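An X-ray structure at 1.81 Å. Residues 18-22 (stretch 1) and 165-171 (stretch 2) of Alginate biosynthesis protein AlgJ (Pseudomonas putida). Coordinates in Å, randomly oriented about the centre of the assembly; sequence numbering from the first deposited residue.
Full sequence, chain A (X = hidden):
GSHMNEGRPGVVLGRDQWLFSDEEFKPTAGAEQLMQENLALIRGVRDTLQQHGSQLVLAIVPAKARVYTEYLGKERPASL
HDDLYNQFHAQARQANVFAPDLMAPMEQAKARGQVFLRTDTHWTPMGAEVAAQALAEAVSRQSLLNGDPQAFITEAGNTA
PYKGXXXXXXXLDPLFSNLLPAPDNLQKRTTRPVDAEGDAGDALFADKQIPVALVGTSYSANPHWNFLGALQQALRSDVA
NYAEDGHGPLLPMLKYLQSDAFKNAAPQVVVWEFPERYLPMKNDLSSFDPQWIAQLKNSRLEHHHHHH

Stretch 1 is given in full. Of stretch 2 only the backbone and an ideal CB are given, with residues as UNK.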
ATOM      1  N   TRP A  18      -6.457  13.079 -16.279  1.00 25.62           N
ATOM      2  CA  TRP A  18      -6.050  12.367 -15.051  1.00 24.55           C
ATOM      3  C   TRP A  18      -7.153  12.530 -13.984  1.00 23.51           C
ATOM      4  O   TRP A  18      -7.793  13.580 -13.919  1.00 26.93           O
ATOM      5  CB  TRP A  18      -4.722  12.928 -14.520  1.00 26.16           C
ATOM      6  CG  TRP A  18      -3.507  12.331 -15.185  1.00 27.22           C
ATOM      7  CD1 TRP A  18      -3.059  12.544 -16.469  1.00 26.15           C
ATOM      8  CD2 TRP A  18      -2.602  11.412 -14.592  1.00 27.72           C
ATOM      9  NE1 TRP A  18      -1.932  11.775 -16.706  1.00 28.04           N
ATOM     10  CE2 TRP A  18      -1.625  11.094 -15.557  1.00 27.79           C
ATOM     11  CE3 TRP A  18      -2.516  10.826 -13.320  1.00 30.19           C
ATOM     12  CZ2 TRP A  18      -0.581  10.191 -15.297  1.00 33.68           C
ATOM     13  CZ3 TRP A  18      -1.474   9.941 -13.065  1.00 28.68           C
ATOM     14  CH2 TRP A  18      -0.525   9.636 -14.046  1.00 30.78           C
ATOM     15  N   LEU A  19      -7.342  11.511 -13.152  1.00 25.30           N
ATOM     16  CA  LEU A  19      -8.304  11.539 -12.047  1.00 24.43           C
ATOM     17  C   LEU A  19      -7.572  11.254 -10.753  1.00 27.56           C
ATOM     18  O   LEU A  19      -6.658  10.460 -10.754  1.00 25.01           O
ATOM     19  CB  LEU A  19      -9.383  10.485 -12.240  1.00 24.44           C
ATOM     20  CG  LEU A  19     -10.152  10.554 -13.549  1.00 26.24           C
ATOM     21  CD1 LEU A  19     -11.127   9.363 -13.613  1.00 25.99           C
ATOM     22  CD2 LEU A  19     -10.896  11.870 -13.617  1.00 28.52           C
ATOM     23  N   PHE A  20      -8.001  11.852  -9.651  1.00 24.75           N
ATOM     24  CA  PHE A  20      -7.405  11.539  -8.348  1.00 27.56           C
ATOM     25  C   PHE A  20      -8.502  11.201  -7.345  1.00 29.09           C
ATOM     26  O   PHE A  20      -9.650  11.627  -7.506  1.00 29.74           O
ATOM     27  CB  PHE A  20      -6.576  12.713  -7.827  1.00 27.39           C
ATOM     28  CG  PHE A  20      -5.392  13.081  -8.695  1.00 26.84           C
ATOM     29  CD1 PHE A  20      -4.158  12.496  -8.494  1.00 25.37           C
ATOM     30  CD2 PHE A  20      -5.510  14.040  -9.691  1.00 30.19           C
ATOM     31  CE1 PHE A  20      -3.048  12.856  -9.292  1.00 26.25           C
ATOM     32  CE2 PHE A  20      -4.409  14.398 -10.498  1.00 30.08           C
ATOM     33  CZ  PHE A  20      -3.180  13.802 -10.290  1.00 31.42           C
ATOM     34  N   SER A  21      -8.149  10.422  -6.321  1.00 27.42           N
ATOM     35  CA  SER A  21      -9.037  10.206  -5.176  1.00 27.81           C
ATOM     36  C   SER A  21      -9.108  11.459  -4.325  1.00 26.57           C
ATOM     37  O   SER A  21      -8.066  12.015  -3.970  1.00 30.12           O
ATOM     38  CB  SER A  21      -8.532   9.057  -4.297  1.00 26.44           C
ATOM     39  OG  SER A  21      -9.269   9.042  -3.085  1.00 29.32           O
ATOM     40  N   ASP A  22     -10.307  11.901  -3.959  1.00 26.79           N
ATOM     41  CA  ASP A  22     -10.392  13.087  -3.103  1.00 33.57           C
ATOM     42  C   ASP A  22      -9.916  12.766  -1.681  1.00 29.84           C
ATOM     43  O   ASP A  22      -9.739  13.668  -0.870  1.00 33.26           O
ATOM     44  CB  ASP A  22     -11.810  13.697  -3.108  1.00 39.31           C
ATOM     45  CG  ASP A  22     -12.804  12.919  -2.285  1.00 51.55           C
ATOM     46  OD1 ASP A  22     -12.648  11.689  -2.109  1.00 52.02           O
ATOM     47  OD2 ASP A  22     -13.764  13.556  -1.809  1.00 59.81           O
ATOM     48  N   UNK A 165     -10.712   2.718 -11.376  1.00 26.26           N
ATOM     49  CA  UNK A 165     -11.693   2.661 -10.305  1.00 28.15           C
ATOM     50  C   UNK A 165     -12.308   4.044 -10.050  1.00 30.95           C
ATOM     51  O   UNK A 165     -13.455   4.143  -9.660  1.00 33.79           O
ATOM     52  CB  UNK A 165     -11.048   2.121  -9.027  1.00 28.15           C
ATOM     53  N   UNK A 166     -11.559   5.102 -10.342  1.00 28.81           N
ATOM     54  CA  UNK A 166     -12.057   6.461 -10.145  1.00 28.49           C
ATOM     55  C   UNK A 166     -13.139   6.897 -11.139  1.00 30.96           C
ATOM     56  O   UNK A 166     -13.943   7.785 -10.840  1.00 30.88           O
ATOM     57  CB  UNK A 166     -10.883   7.439 -10.228  1.00 28.49           C
ATOM     58  N   UNK A 167     -13.171   6.283 -12.315  1.00 33.55           N
ATOM     59  CA  UNK A 167     -14.151   6.692 -13.316  1.00 37.60           C
ATOM     60  C   UNK A 167     -15.570   6.431 -12.826  1.00 41.74           C
ATOM     61  O   UNK A 167     -16.502   7.099 -13.245  1.00 40.83           O
ATOM     62  CB  UNK A 167     -13.905   5.958 -14.636  1.00 37.60           C
ATOM     63  N   UNK A 168     -15.727   5.480 -11.909  1.00 44.91           N
ATOM     64  CA  UNK A 168     -17.054   5.144 -11.403  1.00 50.05           C
ATOM     65  C   UNK A 168     -17.587   6.154 -10.392  1.00 49.59           C
ATOM     66  O   UNK A 168     -18.780   6.154 -10.069  1.00 53.92           O
ATOM     67  CB  UNK A 168     -17.023   3.754 -10.764  1.00 50.05           C
ATOM     68  N   UNK A 169     -16.709   7.017  -9.896  1.00 45.46           N
ATOM     69  CA  UNK A 169     -17.125   8.088  -9.003  1.00 48.06           C
ATOM     70  C   UNK A 169     -17.479   9.346  -9.760  1.00 47.13           C
ATOM     71  O   UNK A 169     -18.025  10.293  -9.192  1.00 53.41           O
ATOM     72  CB  UNK A 169     -16.024   8.389  -7.985  1.00 48.06           C
ATOM     73  N   UNK A 170     -17.184   9.362 -11.052  1.00 43.52           N
ATOM     74  CA  UNK A 170     -17.585  10.494 -11.871  1.00 47.19           C
ATOM     75  C   UNK A 170     -19.092  10.498 -12.069  1.00 58.90           C
ATOM     76  O   UNK A 170     -19.702   9.441 -12.233  1.00 58.63           O
ATOM     77  CB  UNK A 170     -16.869  10.462 -13.223  1.00 47.19           C
ATOM     78  N   UNK A 171     -19.702  11.690 -12.036  1.00 70.11           N
ATOM     79  CA  UNK A 171     -21.063  11.836 -12.560  1.00 72.98           C
ATOM     80  C   UNK A 171     -21.107  11.542 -14.059  1.00 69.34           C
ATOM     81  O   UNK A 171     -22.194  11.352 -14.604  1.00 68.31           O
ATOM     82  CB  UNK A 171     -21.592  13.245 -12.286  1.00 72.98           C
TER

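Stretch 1 presents an extended segment, strand from Leu 19 to Ser 21, to a second segment whose first five residues have helical phi/psi angles. The nearest CA atoms across the two stretches are those of Leu 19 and position 166, 6.6 Å apart. Leu 19 reaches toward stretch 2, whereas the CA-to-CB bond of Phe 20 points away from it, so the surface on offer consists largely of the Leu 19 side chain and the strand backbone beyond it.

At position 165, phi/psi of -66/-28 opens the turn, and the ideal CB has no atom of stretch 1 within 5.5 Å. Nothing here selects a side chain, and a polar or charged one would fit as well as any other. The residue is Asp 165; its carboxylate is hydrogen-bonded elsewhere in the structure.

Position 166 is the centre of the contact. Its CA-to-CB bond points toward stretch 1, and the ideal CB already lies 3.9 Å from Leu 19 CD1 and 5.1 Å from Phe 20 O. Ahead of it run the backbone of residues 19 to 21 and the CB of Ser 21, with no charged group close by. A medium-sized aliphatic side chain such as leucine, isoleucine, valine or methionine would suit this surface. The deposited residue is Leu 166, with chi1 in m and chi2 in t. Its CD1 lies against the strand backbone, 3.5 Å from Leu 19 O, 3.7 Å from Phe 20 C and 3.8 Å from Ser 21 N, while CD2 comes within 4.2 Å of Ser 21 CB. These are packing contacts; no hydrogen bond joins the two stretches.

The CA-to-CB bond at position 167 points sideways, with the ideal CB 4.5 Å from Leu 19 CD1. A small or beta-branched residue could place a methyl there; alanine, valine and threonine are all plausible. The residue is Thr 167, chi1 in p, whose CG2 approaches Leu 19 CD1 to 3.9 Å. Its OG1 is hydrogen-bonded to a residue adjoining one of the stretches.

Positions 168 and 169 have no atom of stretch 1 within 5.5 Å of their ideal CB atoms, so stretch 1 sets no preference at either. They are Asn 168, which touches a crystal neighbour, and Phe 169, whose CD1 is 7.1 Å from Asp 22 OD1, too far for contact. Their backbones hold the turn: Asn 168 N bonds weakly to Asp 165 O (3.5 Å), and Phe 169 N to Leu 166 O (3.0 Å).

At position 170 the backbone becomes extended (-71/141), although its N still bonds to Thr 167 O at 3.2 Å. CA-to-CB points sideways, and the ideal CB has nothing of stretch 1 within 5.5 Å, so a side chain must extend beyond CB to reach Leu 19; leucine or methionine would suit its apolar end. Leu 170 does so, its CD1 4.0 Å from Leu 19 CD1.

Position 171, with phi of -63, is compatible with proline among many others; Pro 171 is poorly ordered and remote from stretch 1.

Stretch 2, residues 165-171: DLTNFLP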
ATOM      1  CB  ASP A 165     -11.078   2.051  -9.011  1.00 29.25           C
ATOM      2  CG  ASP A 165      -9.850   2.802  -8.466  1.00 32.71           C
ATOM      3  OD1 ASP A 165      -9.289   3.730  -9.097  1.00 28.07           O
ATOM      4  OD2 ASP A 165      -9.391   2.413  -7.357  1.00 31.88           O
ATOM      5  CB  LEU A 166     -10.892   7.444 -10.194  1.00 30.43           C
ATOM      6  CG  LEU A 166      -9.985   7.311  -8.977  1.00 29.57           C
ATOM      7  CD1 LEU A 166      -8.652   8.022  -9.233  1.00 28.61           C
ATOM      8  CD2 LEU A 166     -10.688   7.838  -7.702  1.00 29.29           C
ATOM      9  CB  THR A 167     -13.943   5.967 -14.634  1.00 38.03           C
ATOM     10  OG1 THR A 167     -14.369   4.612 -14.480  1.00 49.73           O
ATOM     11  CG2 THR A 167     -12.479   5.984 -15.002  1.00 31.48           C
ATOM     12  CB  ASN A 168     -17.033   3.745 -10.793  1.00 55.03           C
ATOM     13  CG  ASN A 168     -16.802   2.673 -11.838  1.00 58.59           C
ATOM     14  OD1 ASN A 168     -17.747   2.202 -12.490  1.00 57.99           O
ATOM     15  ND2 ASN A 168     -15.535   2.305 -12.034  1.00 60.24           N
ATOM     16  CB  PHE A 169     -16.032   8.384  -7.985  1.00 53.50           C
ATOM     17  CG  PHE A 169     -15.856   7.300  -6.984  1.00 58.53           C
ATOM     18  CD1 PHE A 169     -16.671   7.245  -5.859  1.00 65.11           C
ATOM     19  CD2 PHE A 169     -14.908   6.314  -7.176  1.00 56.32           C
ATOM     20  CE1 PHE A 169     -16.519   6.230  -4.928  1.00 67.01           C
ATOM     21  CE2 PHE A 169     -14.748   5.294  -6.252  1.00 60.62           C
ATOM     22  CZ  PHE A 169     -15.555   5.253  -5.126  1.00 64.20           C
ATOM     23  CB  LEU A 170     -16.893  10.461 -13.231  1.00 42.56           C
ATOM     24  CG  LEU A 170     -15.399  10.762 -13.294  1.00 40.57           C
ATOM     25  CD1 LEU A 170     -14.885  10.356 -14.660  1.00 37.85           C
ATOM     26  CD2 LEU A 170     -15.145  12.244 -13.027  1.00 43.36           C
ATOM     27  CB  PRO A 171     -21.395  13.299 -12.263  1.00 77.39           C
ATOM     28  CG  PRO A 171     -20.565  13.619 -11.044  1.00 78.22           C
ATOM     29  CD  PRO A 171     -19.284  12.856 -11.235  1.00 73.99           C
TER
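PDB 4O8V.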